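Local coordinates for sulfite dehydrogenase (PDB 2XTS) that oxidises protein-bound sulfane sulfur in the Sox system, as the molybdenum-carrying subunit of sulfane dehydrogenase SoxCD paired with a haem-binding cytochrome subunit, at the interface of chains A and B. Sequence-based numbering; all coordinates share one arbitrary frame. Chains: chain A, Sulfite dehydrogenase; chain B, Cytochrome.

Contact 1: the interface of chains A and B. Residues chain A 301, 307-310, 343; chain B 163-168, 170.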
loop_
_atom_site.group_PDB
_atom_site.type_symbol
_atom_site.label_atom_id
_atom_site.label_comp_id
_atom_site.label_asym_id
_atom_site.label_seq_id
_atom_site.Cartn_x
_atom_site.Cartn_y
_atom_site.Cartn_z
ATOM N N ASP A 301 2.134 8.625 -24.837
ATOM C CA ASP A 301 1.505 8.335 -26.133
ATOM C C ASP A 301 1.419 6.820 -26.317
ATOM O O ASP A 301 2.326 6.097 -25.896
ATOM C CB ASP A 301 2.285 8.970 -27.273
ATOM C CG ASP A 301 2.342 10.484 -27.182
ATOM O OD1 ASP A 301 1.422 11.118 -26.641
ATOM O OD2 ASP A 301 3.358 11.034 -27.658
ATOM N N GLY A 307 4.077 2.184 -34.003
ATOM C CA GLY A 307 4.720 3.479 -34.041
ATOM C C GLY A 307 4.495 4.298 -35.296
ATOM O O GLY A 307 5.081 5.346 -35.433
ATOM N N LYS A 308 3.610 3.846 -36.168
ATOM C CA LYS A 308 3.246 4.647 -37.339
ATOM C C LYS A 308 2.374 5.834 -36.922
ATOM O O LYS A 308 2.455 6.908 -37.514
ATOM C CB LYS A 308 2.515 3.788 -38.370
ATOM C CG LYS A 308 3.390 2.786 -39.066
ATOM C CD LYS A 308 2.593 2.007 -40.095
ATOM C CE LYS A 308 3.478 1.108 -40.924
ATOM N NZ LYS A 308 2.706 0.469 -42.020
ATOM N N ASN A 309 1.515 5.608 -35.928
ATOM C CA ASN A 309 0.610 6.638 -35.444
ATOM C C ASN A 309 0.412 6.530 -33.950
ATOM O O ASN A 309 0.344 5.424 -33.395
ATOM C CB ASN A 309 -0.744 6.557 -36.119
ATOM C CG ASN A 309 -0.657 6.734 -37.627
ATOM O OD1 ASN A 309 -0.611 5.748 -38.375
ATOM N ND2 ASN A 309 -0.588 7.968 -38.061
ATOM N N TRP A 310 0.360 7.687 -33.316
ATOM C CA TRP A 310 0.271 7.783 -31.863
ATOM C C TRP A 310 -0.941 8.566 -31.424
ATOM O O TRP A 310 -1.320 9.519 -32.076
ATOM C CB TRP A 310 1.518 8.480 -31.320
ATOM C CG TRP A 310 2.799 7.748 -31.606
ATOM C CD1 TRP A 310 3.607 7.894 -32.697
ATOM C CD2 TRP A 310 3.419 6.760 -30.781
ATOM N NE1 TRP A 310 4.678 7.061 -32.605
ATOM C CE2 TRP A 310 4.580 6.337 -31.446
ATOM C CE3 TRP A 310 3.089 6.172 -29.553
ATOM C CZ2 TRP A 310 5.433 5.382 -30.917
ATOM C CZ3 TRP A 310 3.938 5.207 -29.034
ATOM C CH2 TRP A 310 5.094 4.818 -29.725
ATOM N N ARG A 343 4.945 5.319 -25.183
ATOM C CA ARG A 343 6.107 6.219 -25.226
ATOM C C ARG A 343 5.910 7.342 -24.213
ATOM O O ARG A 343 5.015 8.182 -24.386
ATOM C CB ARG A 343 6.268 6.786 -26.635
ATOM C CG ARG A 343 7.415 7.726 -26.855
ATOM C CD ARG A 343 7.415 8.178 -28.322
ATOM N NE ARG A 343 6.277 9.044 -28.643
ATOM C CZ ARG A 343 5.961 9.466 -29.866
ATOM N NH1 ARG A 343 6.661 9.061 -30.920
ATOM N NH2 ARG A 343 4.916 10.267 -30.045
ATOM N N PRO B 163 8.704 14.624 -30.901
ATOM C CA PRO B 163 8.526 13.351 -31.561
ATOM C C PRO B 163 7.428 13.330 -32.616
ATOM O O PRO B 163 6.543 14.184 -32.632
ATOM C CB PRO B 163 8.151 12.421 -30.408
ATOM C CG PRO B 163 7.407 13.308 -29.471
ATOM C CD PRO B 163 8.014 14.666 -29.603
ATOM N N CYS B 164 7.493 12.326 -33.484
ATOM C CA CYS B 164 6.460 12.140 -34.506
ATOM C C CYS B 164 5.173 11.602 -33.874
ATOM O O CYS B 164 5.216 10.754 -32.970
ATOM C CB CYS B 164 6.951 11.177 -35.588
ATOM S SG CYS B 164 5.758 10.851 -36.943
ATOM N N MET B 165 4.037 12.119 -34.327
ATOM C CA MET B 165 2.726 11.643 -33.895
ATOM C C MET B 165 1.949 10.907 -34.973
ATOM O O MET B 165 1.172 10.002 -34.686
ATOM C CB MET B 165 1.867 12.813 -33.415
ATOM C CG MET B 165 2.361 13.527 -32.174
ATOM S SD MET B 165 2.455 12.468 -30.702
ATOM C CE MET B 165 0.726 12.264 -30.272
ATOM N N THR B 166 2.120 11.317 -36.223
ATOM C CA THR B 166 1.250 10.851 -37.291
ATOM C C THR B 166 2.058 10.508 -38.530
ATOM O O THR B 166 2.993 11.228 -38.870
ATOM C CB THR B 166 0.234 11.949 -37.652
ATOM O OG1 THR B 166 -0.560 12.251 -36.500
ATOM C CG2 THR B 166 -0.659 11.507 -38.793
ATOM N N ASP B 167 1.681 9.404 -39.181
ATOM C CA ASP B 167 2.291 8.957 -40.443
ATOM C C ASP B 167 3.807 8.881 -40.308
ATOM O O ASP B 167 4.554 9.367 -41.157
ATOM C CB ASP B 167 1.857 9.856 -41.617
ATOM C CG ASP B 167 0.401 9.638 -42.010
ATOM O OD1 ASP B 167 -0.062 8.476 -42.014
ATOM O OD2 ASP B 167 -0.285 10.637 -42.332
ATOM N N CYS B 168 4.251 8.254 -39.222
ATOM C CA CYS B 168 5.654 8.148 -38.898
ATOM C C CYS B 168 6.296 7.051 -39.737
ATOM O O CYS B 168 5.691 5.996 -39.988
ATOM C CB CYS B 168 5.822 7.860 -37.403
ATOM S SG CYS B 168 4.912 9.030 -36.339
ATOM N N VAL B 170 8.299 4.464 -39.820
ATOM C CA VAL B 170 8.885 3.417 -38.980
ATOM C C VAL B 170 8.698 2.025 -39.599
ATOM O O VAL B 170 7.686 1.758 -40.257
ATOM C CB VAL B 170 8.251 3.428 -37.559
ATOM C CG1 VAL B 170 6.833 2.852 -37.581
ATOM C CG2 VAL B 170 9.131 2.668 -36.572
HETATM O O HOH W 1 0.352 5.761 -41.204
#
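A loop of chain A (307-310), with strands 297-303 and 338-346 beside it, receives the loop of chain B at 163-170, pinched shut by the disulfide B:Cys164-B:Cys168. The contact illustrates how one arginine can grip a main-chain carbonyl with two nitrogens. A:Arg343 starts with CG anti to the backbone N (chi1 -180°) and bends at chi3 (69°), bringing its guanidinium end-on to B:Cys164 O, which takes hydrogen bonds from NH1 and NH2, both at 3.0 Å. NH1 lies in the carbonyl plane, NH2 above it. NH2 also forms a salt bridge to A:Asp301 OD2 whose hydrogen bond is nearly straight, OD2 being met from above the carboxylate plane; this is likely to hold the guanidinium's rotation. The guanidinium lies between the A:Trp310 ring and B:Pro163 CB, both offset toward its rim, while B:Met165 SD lies at its edge, 3.4 Å from NH2. An alanine in place of A:Arg343 would remove both donors to B:Cys164 O and the surface under B:Pro163, and would probably loosen the hold on this loop. A:Trp310 N donates to B:Met165 O at 2.8 Å, and B:Cys168 N to A:Lys308 O along a lone pair at 2.8 Å. B:Val170 CG1 packs against A:Lys308 CG. As modelled, A:Asn309 ND2 faces B:Asp167 N donor to donor at 2.9 Å, so the amide is likely to be turned round, its oxygen accepting that N-H; a water joins the modelled OD1 of A:Asn309 to B:Asp167 OD1.

Contact 2: the interface of chains A and B. Residues chain A 105, 108-110, 159; chain B 3-5.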
loop_
_atom_site.group_PDB
_atom_site.type_symbol
_atom_site.label_atom_id
_atom_site.label_comp_id
_atom_site.label_asym_id
_atom_site.label_seq_id
_atom_site.Cartn_x
_atom_site.Cartn_y
_atom_site.Cartn_z
ATOM N N ASP A 105 17.129 6.191 18.529
ATOM C CA ASP A 105 17.593 7.537 18.212
ATOM C C ASP A 105 16.967 8.037 16.898
ATOM O O ASP A 105 16.564 9.187 16.768
ATOM C CB ASP A 105 19.122 7.613 18.020
ATOM C CG ASP A 105 19.930 7.300 19.265
ATOM O OD1 ASP A 105 19.468 7.595 20.390
ATOM O OD2 ASP A 105 21.077 6.824 19.078
ATOM N N ARG A 108 13.645 9.781 16.515
ATOM C CA ARG A 108 13.525 11.081 17.178
ATOM C C ARG A 108 13.897 12.258 16.306
ATOM O O ARG A 108 13.736 13.398 16.743
ATOM C CB ARG A 108 14.357 11.071 18.458
ATOM C CG ARG A 108 13.971 9.989 19.410
ATOM C CD ARG A 108 14.895 9.907 20.584
ATOM N NE ARG A 108 14.748 11.078 21.431
ATOM C CZ ARG A 108 15.424 11.285 22.554
ATOM N NH1 ARG A 108 16.328 10.411 22.967
ATOM N NH2 ARG A 108 15.178 12.373 23.262
ATOM N N PHE A 109 14.397 11.994 15.097
ATOM C CA PHE A 109 14.700 13.061 14.141
ATOM C C PHE A 109 13.472 13.522 13.358
ATOM O O PHE A 109 12.542 12.748 13.123
ATOM C CB PHE A 109 15.719 12.593 13.110
ATOM C CG PHE A 109 17.146 12.549 13.616
ATOM C CD1 PHE A 109 17.946 13.685 13.582
ATOM C CD2 PHE A 109 17.691 11.377 14.132
ATOM C CE1 PHE A 109 19.253 13.643 14.020
ATOM C CE2 PHE A 109 19.003 11.341 14.590
ATOM C CZ PHE A 109 19.764 12.473 14.536
ATOM N N PRO A 110 13.487 14.773 12.882
ATOM C CA PRO A 110 12.383 15.253 12.056
ATOM C C PRO A 110 12.197 14.371 10.824
ATOM O O PRO A 110 13.165 14.007 10.153
ATOM C CB PRO A 110 12.822 16.674 11.692
ATOM C CG PRO A 110 13.650 17.099 12.872
ATOM C CD PRO A 110 14.426 15.859 13.239
ATOM N N GLU A 159 24.229 16.268 12.347
ATOM C CA GLU A 159 24.615 15.888 13.701
ATOM C C GLU A 159 26.106 15.626 13.786
ATOM O O GLU A 159 26.738 15.994 14.763
ATOM C CB GLU A 159 23.890 14.629 14.198
ATOM C CG GLU A 159 22.488 14.758 14.692
ATOM C CD GLU A 159 22.280 15.876 15.692
ATOM O OE1 GLU A 159 22.778 15.843 16.855
ATOM O OE2 GLU A 159 21.556 16.788 15.306
ATOM N N LEU B 3 20.585 18.396 17.267
ATOM C CA LEU B 3 19.574 17.866 18.175
ATOM C C LEU B 3 20.144 17.168 19.391
ATOM O O LEU B 3 19.440 16.990 20.386
ATOM C CB LEU B 3 18.685 16.887 17.425
ATOM C CG LEU B 3 17.887 17.536 16.299
ATOM C CD1 LEU B 3 17.063 16.473 15.613
ATOM C CD2 LEU B 3 16.991 18.676 16.805
ATOM N N GLY B 4 21.397 16.735 19.307
ATOM C CA GLY B 4 22.027 16.050 20.416
ATOM C C GLY B 4 21.634 14.590 20.492
ATOM O O GLY B 4 21.533 14.024 21.586
ATOM N N LEU B 5 21.449 13.970 19.323
ATOM C CA LEU B 5 21.120 12.554 19.215
ATOM C C LEU B 5 22.346 11.767 18.752
ATOM O O LEU B 5 23.194 12.283 18.018
ATOM C CB LEU B 5 19.946 12.360 18.246
ATOM C CG LEU B 5 18.588 12.931 18.679
ATOM C CD1 LEU B 5 17.563 12.941 17.523
ATOM C CD2 LEU B 5 18.051 12.157 19.869
#
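A:Glu159 gathers backbone amides from the N-terminal stretch of chain B on its carboxylate. Its OE2 accepts from B:Leu3 N at 2.7 Å, an almost straight bond on the syn lone pair, the side facing the other oxygen. OE1 takes B:Gly4 N at 3.0 Å, the donor standing above the carboxylate plane, and draws a weak third bond from B:Leu5 N. These polar bonds involve main-chain groups of chain B, so they probably depend more on the course of its backbone than on its side chains; the leucines supply the apolar part.

Apolar contacts run alongside this polar grip. B:Leu5 and A:Phe109 reach toward each other tip to tip, and the methyl CD1 settles over the centre of the phenyl face, 3.6 Å from the ring centroid, as a CH-pi contact. The other methyl, CD2, rests on one face of the A:Arg108 guanidinium, toward its rim, 3.8 Å from NE, so the branched end of this leucine is shared between an aromatic ring and a flat cation. B:Leu3 crosses the ring obliquely, its CD1 beyond the rim on the face that B:Leu5 covers, 3.6 Å from A:Phe109 CD1, and meets A:Pro110 CD tip to tip at the same separation of 3.6 Å.

Behind these groups, chain A positions its own side chains. A:Glu159 bends at chi2 (-49°), turning its carboxylate toward the chain B backbone, and its CG lies in plane at the edge of the A:Phe109 ring, which is likely to link the placement of carboxylate and ring. The bend of A:Arg108 at chi3 (68°) brings its guanidinium face to B:Leu5. The amide donors would probably favour the ionised carboxylate, though protonation is not seen.

In the fold, A:Glu159 belongs to the last turn of helix 153-160, while A:Arg108 to A:Pro110 lie in the loop between helix 103-106 and strand 112-119; against them lies the N-terminal segment of chain B, just ahead of its strand 7-8.

Contact 1 and contact 2 lie about 53 Å apart, measured between the centres of their C-alpha atoms, and share no residue or secondary-structure element. In chain A, contact 1 involves the Mo-co oxidoreductase dimerisation domain and contact 2 the molybdopterin-binding domain. In chain B, contact 2 uses the extreme N-terminal segment and contact 1 a loop far along the chain, with the haem-binding CXXCH motif between them in sequence. The cytochrome subunit therefore grasps its partner at widely separated places, which is likely to steady the SoxCD complex and the placement of its haem-bearing part.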